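Local coordinates for putative electron transport related protein (Corynebacterium diphtheriae, PDB 4PQ1) that probably acts as a DsbF-like thiol-disulfide oxidoreductase of the thioredoxin superfamily, passing electrons through a redox-active cysteine pair, at residues A[11-16]-A[141-146]; A[57-62]-A[124-129]; A[50-55]-A[81-86]; A[28-33]-A[87-92]. All blocks are in the same frame, centred on the assembly; numbering follows the deposited sequence. Where two conformers were deposited one is given.

Contact 1: residues A[11-16]-A[141-146]; sequences KTEIFY and FLREVT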
# COMPACT_ATOMS: atom_id res chain seq x y z
N LYS A 11 4.55 17.80 -5.81
CA LYS A 11 5.38 16.63 -6.08
C LYS A 11 4.54 15.38 -6.08
O LYS A 11 3.51 15.33 -5.41
CB LYS A 11 6.51 16.51 -5.05
CG LYS A 11 7.53 17.65 -5.06
CD LYS A 11 8.42 17.63 -3.80
CE LYS A 11 9.74 18.37 -3.99
NZ LYS A 11 9.56 19.83 -4.25
N THR A 12 5.00 14.36 -6.81
CA THR A 12 4.29 13.07 -6.91
C THR A 12 4.88 12.00 -5.99
O THR A 12 4.41 10.87 -5.94
CB THR A 12 4.31 12.54 -8.35
OG1 THR A 12 5.64 12.64 -8.88
CG2 THR A 12 3.34 13.32 -9.24
N GLU A 13 5.93 12.36 -5.26
CA GLU A 13 6.51 11.43 -4.31
C GLU A 13 7.18 12.22 -3.19
O GLU A 13 7.61 13.35 -3.39
CB GLU A 13 7.50 10.49 -4.99
CG GLU A 13 8.66 11.19 -5.69
CD GLU A 13 8.28 11.78 -7.03
OE1 GLU A 13 8.74 12.90 -7.32
OE2 GLU A 13 7.53 11.12 -7.80
N ILE A 14 7.24 11.60 -2.01
CA ILE A 14 7.83 12.19 -0.81
C ILE A 14 8.61 11.14 -0.05
O ILE A 14 8.16 10.00 0.09
CB ILE A 14 6.74 12.78 0.13
CG1 ILE A 14 5.86 13.79 -0.61
CG2 ILE A 14 7.38 13.44 1.35
CD1 ILE A 14 6.56 15.11 -0.90
N PHE A 15 9.79 11.51 0.46
CA PHE A 15 10.60 10.58 1.23
C PHE A 15 10.81 11.10 2.65
O PHE A 15 10.93 12.30 2.86
CB PHE A 15 11.93 10.35 0.53
CG PHE A 15 11.78 9.75 -0.83
CD1 PHE A 15 11.70 8.38 -0.98
CD2 PHE A 15 11.65 10.57 -1.96
CE1 PHE A 15 11.53 7.81 -2.24
CE2 PHE A 15 11.48 10.02 -3.22
CZ PHE A 15 11.42 8.64 -3.36
N TYR A 16 10.85 10.20 3.63
CA TYR A 16 11.03 10.61 5.02
C TYR A 16 12.27 9.99 5.66
O TYR A 16 12.42 8.76 5.74
CB TYR A 16 9.81 10.26 5.87
CG TYR A 16 8.51 10.82 5.33
CD1 TYR A 16 7.78 10.13 4.36
CD2 TYR A 16 8.00 12.01 5.80
CE1 TYR A 16 6.59 10.62 3.87
CE2 TYR A 16 6.81 12.52 5.32
CZ TYR A 16 6.11 11.82 4.35
OH TYR A 16 4.93 12.33 3.88
N PHE A 141 4.25 7.49 -2.56
CA PHE A 141 4.21 7.70 -4.00
C PHE A 141 2.80 8.01 -4.46
O PHE A 141 1.91 7.15 -4.34
CB PHE A 141 4.73 6.46 -4.75
CG PHE A 141 6.20 6.19 -4.54
CD1 PHE A 141 7.15 6.83 -5.32
CD2 PHE A 141 6.63 5.28 -3.58
CE1 PHE A 141 8.50 6.58 -5.14
CE2 PHE A 141 7.97 5.03 -3.40
CZ PHE A 141 8.92 5.68 -4.17
N LEU A 142 2.58 9.22 -4.97
CA LEU A 142 1.27 9.64 -5.45
C LEU A 142 1.20 9.46 -6.97
O LEU A 142 0.84 10.37 -7.72
CB LEU A 142 0.98 11.09 -5.06
CG LEU A 142 1.12 11.37 -3.55
CD1 LEU A 142 0.95 12.85 -3.24
CD2 LEU A 142 0.14 10.51 -2.73
N ARG A 143 1.57 8.27 -7.39
CA ARG A 143 1.73 7.96 -8.79
C ARG A 143 1.92 6.47 -8.87
O ARG A 143 2.21 5.83 -7.86
CB ARG A 143 2.91 8.71 -9.41
CG ARG A 143 4.25 8.44 -8.74
CD ARG A 143 5.38 8.83 -9.67
NE ARG A 143 6.71 8.71 -9.07
CZ ARG A 143 7.50 7.65 -9.20
NH1 ARG A 143 7.10 6.61 -9.90
NH2 ARG A 143 8.69 7.64 -8.62
N GLU A 144 1.69 5.93 -10.07
CA GLU A 144 2.12 4.59 -10.40
C GLU A 144 3.62 4.44 -10.11
O GLU A 144 4.40 5.38 -10.32
CB GLU A 144 1.82 4.31 -11.88
CG GLU A 144 2.17 2.92 -12.34
CD GLU A 144 1.73 2.64 -13.78
OE1 GLU A 144 2.05 1.52 -14.27
OE2 GLU A 144 1.09 3.52 -14.42
N VAL A 145 4.02 3.27 -9.61
CA VAL A 145 5.43 3.00 -9.33
C VAL A 145 5.93 1.80 -10.11
O VAL A 145 5.14 0.93 -10.47
CB VAL A 145 5.69 2.73 -7.83
CG1 VAL A 145 5.61 4.02 -7.03
CG2 VAL A 145 4.71 1.68 -7.28
N THR A 146 7.24 1.74 -10.35
CA THR A 146 7.90 0.52 -10.81
C THR A 146 8.42 -0.27 -9.63
O THR A 146 8.48 0.24 -8.50
CB THR A 146 9.10 0.78 -11.73
OG1 THR A 146 10.11 1.49 -11.00
CG2 THR A 146 8.71 1.59 -12.94
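E13 and R143 meet through a salt bridge in which NE of R143 donates to OE2 of E13 at 2.8 Å. The N-H...O angle of 168° makes this bond nearly straight, and OE2 lies at the edge of the guanidinium, in its plane; the carboxylate plane itself is turned 61° from it. The same oxygen takes a second bond from OG1 of T12, 2.7 Å from OE2 of E13 and above the carboxylate plane. A bend at chi2 (-78°) turns CD of E13 out of an extended course. NH1 of R143 is held by the backbone O of E144 and by D149.

The backbone contributes one bond across the contact, from L142 N to T12 O at 2.6 Å, next to the antiparallel non-hydrogen-bonded pair E13-F141.

Apolar contacts lie on the face bearing E13 and F141. CB of E13 comes 3.7 Å from CD1 of F141, and that same CD1 lies over one face of the R143 guanidinium, toward its rim. Farther out, CZ of F141 touches CE1 of F15 at 3.9 Å; both rings also pack on V153 of helix 147-156.

The edge strand 13-15 is thus joined to the end of strand 137-141 by a backbone bond and a salt bridge over an aromatic contact, and the paired donors on OE2 would be expected to stabilise a charged E13 carboxylate.

Contact 2: residues A[57-62]-A[124-129]; sequences APCRSE and VVPTTI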
# COMPACT_ATOMS: atom_id res chain seq x y z
N ALA A 57 -6.58 1.77 -14.64
CA ALA A 57 -5.63 1.32 -15.65
C ALA A 57 -4.17 1.37 -15.14
O ALA A 57 -3.44 0.39 -15.32
CB ALA A 57 -5.78 2.14 -16.94
N PRO A 58 -3.75 2.48 -14.51
CA PRO A 58 -2.40 2.43 -13.92
C PRO A 58 -2.22 1.29 -12.92
O PRO A 58 -1.15 0.68 -12.89
CB PRO A 58 -2.28 3.77 -13.23
CG PRO A 58 -3.10 4.67 -14.07
CD PRO A 58 -4.29 3.85 -14.45
N CYS A 59 -3.23 0.99 -12.11
CA CYS A 59 -3.10 -0.10 -11.16
C CYS A 59 -2.82 -1.42 -11.87
O CYS A 59 -1.91 -2.14 -11.47
CB CYS A 59 -4.35 -0.19 -10.28
SG CYS A 59 -4.74 1.41 -9.51
N ARG A 60 -3.59 -1.72 -12.92
CA ARG A 60 -3.39 -2.92 -13.75
C ARG A 60 -1.97 -2.97 -14.34
O ARG A 60 -1.30 -4.00 -14.33
CB ARG A 60 -4.43 -2.98 -14.89
CG ARG A 60 -5.88 -3.03 -14.39
CD ARG A 60 -6.90 -3.39 -15.49
NE ARG A 60 -6.97 -2.39 -16.55
CZ ARG A 60 -7.81 -1.36 -16.57
NH1 ARG A 60 -8.66 -1.18 -15.56
NH2 ARG A 60 -7.81 -0.50 -17.58
N SER A 61 -1.54 -1.82 -14.85
CA SER A 61 -0.21 -1.62 -15.40
C SER A 61 0.93 -1.91 -14.39
O SER A 61 1.91 -2.56 -14.74
CB SER A 61 -0.11 -0.18 -15.90
OG SER A 61 1.21 0.19 -16.23
N GLU A 62 0.79 -1.44 -13.15
CA GLU A 62 1.86 -1.58 -12.17
C GLU A 62 1.70 -2.86 -11.32
O GLU A 62 2.45 -3.09 -10.38
CB GLU A 62 1.90 -0.36 -11.24
CG GLU A 62 0.74 -0.30 -10.28
CD GLU A 62 0.89 0.72 -9.14
OE1 GLU A 62 -0.03 0.74 -8.30
OE2 GLU A 62 1.89 1.48 -9.06
N VAL A 124 -6.26 9.92 -4.98
CA VAL A 124 -5.13 9.43 -5.76
C VAL A 124 -5.02 7.92 -5.73
O VAL A 124 -4.70 7.33 -4.71
CB VAL A 124 -3.81 10.05 -5.25
CG1 VAL A 124 -2.61 9.58 -6.10
CG2 VAL A 124 -3.90 11.59 -5.24
N VAL A 125 -5.30 7.29 -6.87
CA VAL A 125 -5.17 5.85 -7.03
C VAL A 125 -4.51 5.60 -8.38
O VAL A 125 -4.99 6.08 -9.39
CB VAL A 125 -6.53 5.11 -6.96
CG1 VAL A 125 -6.34 3.62 -7.15
CG2 VAL A 125 -7.21 5.37 -5.66
N PRO A 126 -3.40 4.84 -8.39
CA PRO A 126 -2.84 4.19 -7.20
C PRO A 126 -2.01 5.13 -6.32
O PRO A 126 -1.60 6.21 -6.76
CB PRO A 126 -1.97 3.09 -7.81
CG PRO A 126 -1.46 3.71 -9.07
CD PRO A 126 -2.57 4.59 -9.58
N THR A 127 -1.83 4.73 -5.06
CA THR A 127 -0.90 5.35 -4.12
C THR A 127 -0.12 4.21 -3.50
O THR A 127 -0.69 3.15 -3.18
CB THR A 127 -1.60 6.17 -3.01
OG1 THR A 127 -2.15 7.37 -3.58
CG2 THR A 127 -0.61 6.55 -1.83
N THR A 128 1.18 4.40 -3.33
CA THR A 128 1.99 3.40 -2.67
C THR A 128 2.74 3.99 -1.49
O THR A 128 3.43 5.01 -1.62
CB THR A 128 3.00 2.76 -3.63
OG1 THR A 128 2.29 2.09 -4.67
CG2 THR A 128 3.85 1.74 -2.88
N ILE A 129 2.59 3.36 -0.33
CA ILE A 129 3.32 3.81 0.85
C ILE A 129 4.24 2.72 1.38
O ILE A 129 3.79 1.62 1.70
CB ILE A 129 2.37 4.24 1.96
CG1 ILE A 129 1.46 5.36 1.44
CG2 ILE A 129 3.18 4.70 3.18
CD1 ILE A 129 0.36 5.75 2.39
O HOH W 1 1.72 3.44 -6.95
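C59 and P58 of the short helix 57-61 pack on the loop V125-P126, whose peptide bond is cis. SG of C59 rests against two apolar groups of the loop: CG1 of V125 at 3.6 Å and CB of P126 at 3.7 Å. The sulfur reaches them because chi1 of -53° sets SG anti to the carbonyl carbon, while its covalent partner in the disulfide is C56. The V125 branch that meets it, CG1, is anti to its own backbone N (chi1 179°). CD of P126 is approached from the helix by CB of P58, at 3.8 Å.

E62, just past the helix, closes the tight part. Its chain is extended beyond CG and slides past P126 in the opposite direction, with OE1 3.1 Å from CB of P126. No hydrogen bond joins the two segments directly, so this half rests on van der Waals contact, most of it at the ring of P126.

The looser half is bridged by water. OE2 of E62 and OG1 of T128 stand 4.5 Å apart, and a water donates to OE2 of E62 at 2.9 Å while accepting from OG1 of T128 at 2.7 Å. The buried carboxylate is further satisfied by V145 N at OE2 and by N50 ND2 at OE1; N50 ND2 also bonds OG1 of T128.

A cis-proline loop facing a CxxC disulfide at a helix start is a hallmark of the thioredoxin fold, and the observed C56-C59 disulfide facing P126 is consistent with the corresponding redox site.

Contact 3: residues A[50-55]-A[81-86]; sequences NAWGQW and GINVRD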
# COMPACT_ATOMS: atom_id res chain seq x y z
N ASN A 50 -0.54 -0.39 -0.87
CA ASN A 50 -0.89 0.04 -2.21
C ASN A 50 -2.39 0.11 -2.37
O ASN A 50 -3.09 -0.90 -2.21
CB ASN A 50 -0.28 -0.90 -3.25
CG ASN A 50 -0.71 -0.57 -4.66
OD1 ASN A 50 -1.53 -1.27 -5.23
ND2 ASN A 50 -0.16 0.51 -5.22
N ALA A 51 -2.89 1.31 -2.65
CA ALA A 51 -4.30 1.52 -2.94
C ALA A 51 -4.55 1.30 -4.42
O ALA A 51 -3.86 1.88 -5.27
CB ALA A 51 -4.74 2.91 -2.53
N TRP A 52 -5.52 0.45 -4.74
CA TRP A 52 -5.72 0.00 -6.10
C TRP A 52 -7.18 -0.36 -6.34
O TRP A 52 -7.96 -0.45 -5.39
CB TRP A 52 -4.84 -1.22 -6.40
CG TRP A 52 -5.29 -2.48 -5.68
CD1 TRP A 52 -4.98 -2.86 -4.41
CD2 TRP A 52 -6.14 -3.52 -6.21
NE1 TRP A 52 -5.57 -4.07 -4.11
CE2 TRP A 52 -6.29 -4.49 -5.20
CE3 TRP A 52 -6.76 -3.72 -7.44
CZ2 TRP A 52 -7.06 -5.65 -5.38
CZ3 TRP A 52 -7.54 -4.87 -7.62
CH2 TRP A 52 -7.67 -5.82 -6.60
N GLY A 53 -7.54 -0.55 -7.60
CA GLY A 53 -8.86 -1.06 -7.97
C GLY A 53 -8.68 -1.65 -9.36
O GLY A 53 -7.87 -1.14 -10.13
N GLN A 54 -9.40 -2.72 -9.68
CA GLN A 54 -9.27 -3.33 -11.01
C GLN A 54 -9.76 -2.41 -12.12
O GLN A 54 -9.41 -2.60 -13.28
CB GLN A 54 -10.02 -4.67 -11.06
CG GLN A 54 -11.49 -4.59 -10.73
CD GLN A 54 -12.33 -4.10 -11.89
OE1 GLN A 54 -12.19 -4.59 -13.02
NE2 GLN A 54 -13.19 -3.12 -11.63
N TRP A 55 -10.56 -1.41 -11.75
CA TRP A 55 -11.14 -0.45 -12.70
C TRP A 55 -10.11 0.59 -13.15
O TRP A 55 -10.38 1.46 -13.97
CB TRP A 55 -12.33 0.26 -12.05
CG TRP A 55 -11.96 0.76 -10.69
CD1 TRP A 55 -12.19 0.13 -9.49
CD2 TRP A 55 -11.25 1.96 -10.39
NE1 TRP A 55 -11.68 0.89 -8.46
CE2 TRP A 55 -11.09 2.01 -8.99
CE3 TRP A 55 -10.74 3.00 -11.17
CZ2 TRP A 55 -10.43 3.06 -8.36
CZ3 TRP A 55 -10.09 4.04 -10.54
CH2 TRP A 55 -9.94 4.06 -9.15
N GLY A 81 -2.47 -4.75 -0.18
CA GLY A 81 -3.26 -3.91 -1.06
C GLY A 81 -4.40 -3.29 -0.31
O GLY A 81 -4.92 -3.85 0.66
N ILE A 82 -4.80 -2.11 -0.75
CA ILE A 82 -6.02 -1.50 -0.23
C ILE A 82 -6.94 -1.27 -1.43
O ILE A 82 -6.80 -0.30 -2.18
CB ILE A 82 -5.72 -0.18 0.51
CG1 ILE A 82 -4.78 -0.45 1.69
CG2 ILE A 82 -7.00 0.49 1.00
CD1 ILE A 82 -4.35 0.79 2.42
N ASN A 83 -7.87 -2.19 -1.62
CA ASN A 83 -8.77 -2.18 -2.78
C ASN A 83 -9.86 -1.14 -2.56
O ASN A 83 -10.69 -1.29 -1.65
CB ASN A 83 -9.32 -3.59 -2.99
CG ASN A 83 -10.36 -3.69 -4.10
OD1 ASN A 83 -11.47 -4.15 -3.87
ND2 ASN A 83 -10.00 -3.25 -5.31
N VAL A 84 -9.84 -0.06 -3.35
CA VAL A 84 -10.82 1.00 -3.16
C VAL A 84 -11.74 1.11 -4.40
O VAL A 84 -11.35 0.75 -5.51
CB VAL A 84 -10.15 2.37 -2.87
CG1 VAL A 84 -9.18 2.24 -1.66
CG2 VAL A 84 -9.41 2.89 -4.09
N ARG A 85 -12.97 1.58 -4.19
CA ARG A 85 -13.89 1.93 -5.28
C ARG A 85 -14.24 0.73 -6.16
O ARG A 85 -14.74 0.88 -7.27
CB ARG A 85 -13.31 3.04 -6.15
CG ARG A 85 -13.76 4.43 -5.74
CD ARG A 85 -12.81 5.51 -6.26
NE ARG A 85 -12.44 6.36 -5.14
CZ ARG A 85 -11.36 7.13 -5.07
NH1 ARG A 85 -10.50 7.21 -6.08
NH2 ARG A 85 -11.16 7.83 -3.96
N ASP A 86 -13.97 -0.46 -5.65
CA ASP A 86 -14.47 -1.68 -6.25
C ASP A 86 -15.68 -2.12 -5.45
O ASP A 86 -15.57 -2.88 -4.48
CB ASP A 86 -13.38 -2.75 -6.29
CG ASP A 86 -12.73 -2.85 -7.65
OD1 ASP A 86 -13.46 -2.77 -8.66
OD2 ASP A 86 -11.49 -3.00 -7.72
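Two neighbouring parallel strands of the central thioredoxin-like sheet, 46-52 and 77-83, run side by side here, and the loops leaving them are joined by side chains. Across the short segments the axes approach to 4.5 Å at 27°. The parallel pairs N50-G81, A51-I82 and W52-N83 are held by I82 N to N50 O, W52 N to I82 O and V84 N to W52 O.

On the face bearing W52 and N83, CA of N83 makes a CH-pi contact with the five-membered ring of W52, 16° off its normal, and ND2 of N83 lies over one face of the indole, toward its rim, 3.7 Å from CH2 of W52.

D86 organises the loops. OD2 of D86 accepts from Q54 N at 2.9 Å on its syn lone pair. On the anti lone pair, N83 ND2 donates to the same OD2 of D86 at 2.8 Å. OD1 of D86, also through its syn lone pair, accepts from NE2 of Q54 at 3.0 Å. A bend at chi2 of Q54 turns CD back, and CG of Q54 rests against OD1 and OD2 of D86. NE1 of W55 donates to V84 O at 3.0 Å, within 2° of the indole plane.

Outside the pair, W52 NE1 bonds S105 OG and its ring meets F95. Strand 127-131 flanks 46-52, strand 105-107 flanks 77-83, and helix 89-98 packs on Q54, N83 and D86.

Contact 4: residues A[28-33]-A[87-92]; sequences RGEGLT and YSKNIA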
# COMPACT_ATOMS: atom_id res chain seq x y z
N ARG A 28 -6.64 -2.35 9.96
CA ARG A 28 -7.25 -3.67 9.98
C ARG A 28 -8.51 -3.58 9.14
O ARG A 28 -9.06 -2.48 8.99
CB ARG A 28 -7.56 -4.12 11.42
CG ARG A 28 -7.61 -5.63 11.61
CD ARG A 28 -7.18 -6.03 13.04
NE ARG A 28 -7.06 -7.49 13.17
CZ ARG A 28 -6.73 -8.13 14.30
NH1 ARG A 28 -6.47 -7.45 15.41
NH2 ARG A 28 -6.65 -9.46 14.30
N GLY A 29 -8.97 -4.70 8.58
CA GLY A 29 -10.21 -4.70 7.80
C GLY A 29 -10.62 -6.01 7.14
O GLY A 29 -9.91 -7.02 7.21
N GLU A 30 -11.78 -5.99 6.50
CA GLU A 30 -12.24 -7.14 5.72
C GLU A 30 -11.25 -7.41 4.59
O GLU A 30 -10.85 -6.49 3.88
CB GLU A 30 -13.66 -6.91 5.17
CG GLU A 30 -14.19 -8.06 4.31
CD GLU A 30 -15.45 -7.72 3.51
OE1 GLU A 30 -16.21 -6.83 3.94
OE2 GLU A 30 -15.67 -8.35 2.45
N GLY A 31 -10.83 -8.66 4.43
CA GLY A 31 -9.92 -8.98 3.36
C GLY A 31 -10.65 -9.15 2.04
O GLY A 31 -11.87 -9.28 2.01
N LEU A 32 -9.89 -9.14 0.95
CA LEU A 32 -10.47 -9.32 -0.37
C LEU A 32 -10.53 -10.80 -0.71
O LEU A 32 -11.44 -11.25 -1.40
CB LEU A 32 -9.66 -8.57 -1.42
CG LEU A 32 -10.08 -8.67 -2.88
CD1 LEU A 32 -11.44 -8.01 -3.10
CD2 LEU A 32 -8.99 -8.04 -3.75
N THR A 33 -9.56 -11.54 -0.21
CA THR A 33 -9.51 -12.99 -0.41
C THR A 33 -9.32 -13.72 0.91
O THR A 33 -8.88 -14.87 0.93
CB THR A 33 -8.39 -13.38 -1.39
OG1 THR A 33 -7.15 -12.83 -0.93
CG2 THR A 33 -8.70 -12.87 -2.81
N TYR A 87 -16.84 -1.60 -5.84
CA TYR A 87 -18.08 -1.82 -5.10
C TYR A 87 -18.63 -3.21 -5.36
O TYR A 87 -19.46 -3.71 -4.60
CB TYR A 87 -19.10 -0.76 -5.46
CG TYR A 87 -18.57 0.63 -5.20
CD1 TYR A 87 -18.22 1.03 -3.91
CD2 TYR A 87 -18.39 1.53 -6.24
CE1 TYR A 87 -17.71 2.30 -3.67
CE2 TYR A 87 -17.88 2.80 -6.00
CZ TYR A 87 -17.55 3.18 -4.72
OH TYR A 87 -17.05 4.44 -4.48
N SER A 88 -18.17 -3.84 -6.42
CA SER A 88 -18.49 -5.23 -6.63
C SER A 88 -17.23 -6.01 -6.30
O SER A 88 -16.24 -5.96 -7.04
CB SER A 88 -18.98 -5.51 -8.06
OG SER A 88 -20.32 -5.06 -8.22
N LYS A 89 -17.28 -6.72 -5.18
CA LYS A 89 -16.12 -7.43 -4.67
C LYS A 89 -15.66 -8.52 -5.63
O LYS A 89 -14.45 -8.77 -5.77
CB LYS A 89 -16.41 -8.03 -3.30
CG LYS A 89 -15.17 -8.47 -2.55
CD LYS A 89 -15.51 -9.05 -1.19
CE LYS A 89 -14.27 -9.21 -0.33
NZ LYS A 89 -14.59 -9.75 1.02
N ASN A 90 -16.60 -9.17 -6.32
CA ASN A 90 -16.24 -10.39 -7.05
C ASN A 90 -15.31 -10.14 -8.22
O ASN A 90 -14.54 -11.01 -8.59
CB ASN A 90 -17.50 -11.15 -7.52
CG ASN A 90 -18.45 -10.32 -8.35
OD1 ASN A 90 -18.32 -9.10 -8.49
ND2 ASN A 90 -19.47 -10.99 -8.87
N ILE A 91 -15.34 -8.94 -8.77
CA ILE A 91 -14.48 -8.66 -9.91
C ILE A 91 -13.07 -8.28 -9.42
O ILE A 91 -12.07 -8.59 -10.07
CB ILE A 91 -15.10 -7.55 -10.79
CG1 ILE A 91 -14.39 -7.43 -12.13
CG2 ILE A 91 -15.17 -6.24 -10.05
CD1 ILE A 91 -15.14 -6.52 -13.11
N ALA A 92 -12.99 -7.68 -8.23
CA ALA A 92 -11.69 -7.41 -7.62
C ALA A 92 -11.01 -8.73 -7.28
O ALA A 92 -9.83 -8.91 -7.56
CB ALA A 92 -11.86 -6.54 -6.39
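K89 opens the contact, reaching from the start of helix 89-98 to E30 and G31. CG is anti to its backbone N (chi1 -165°); the chain runs extended beyond CG and reaches toward E30 tip to tip. OE2 of E30 and NZ of K89 form a salt bridge, but the modelled atoms are too close and its exact geometry is doubtful. NZ of K89 also donates to G31 O at 2.9 Å, with the same reservation about the place of NZ. Nearer the helix the lysine makes an apolar contact: CG of K89 lies 3.8 Å from CD1 of L32 as the two chains slide past each other in opposite directions.

One turn later A92 brings its CB to 3.6 Å from CD1 of L32. Chi2 of 66° places this CD1, which touches both K89 and A92, while CD2 of L32 lies 4.0 Å from A92 O.

L32 also packs on S105 and Y107 and on N83 of strand 77-83, and its O accepts a bond from Q93 NE2. Backbone bonds of E30 with Y107 and of L32 with S105 tie 28-33 to strand 105-107, the outermost strand of the main sheet, beside the first turn of helix 89-98.

In the fold
From the N terminus, segment 11-16 waits for 141-146, so contact 1 closes the longest loop, and contacts 2, 3 and 4 all lie inside it. Segment 28-33 next closes contact 4 with 87-92, and contact 3 (50-55 with 81-86) is nested within that loop. Contact 2 (57-62 with 124-129) crosses both contacts 3 and 4. Contacts 1, 2 and 3 reach the same mixed sheet, contact 1 at its 13-15 edge. T127 O to A51 N at 2.9 Å ties contact 2 to contact 3; S61 links it to E144 of contact 1. Contact 4, its centre about 25 Å from that of contact 1, lies beyond the chain's centre and packs L32 on W52 of contact 3.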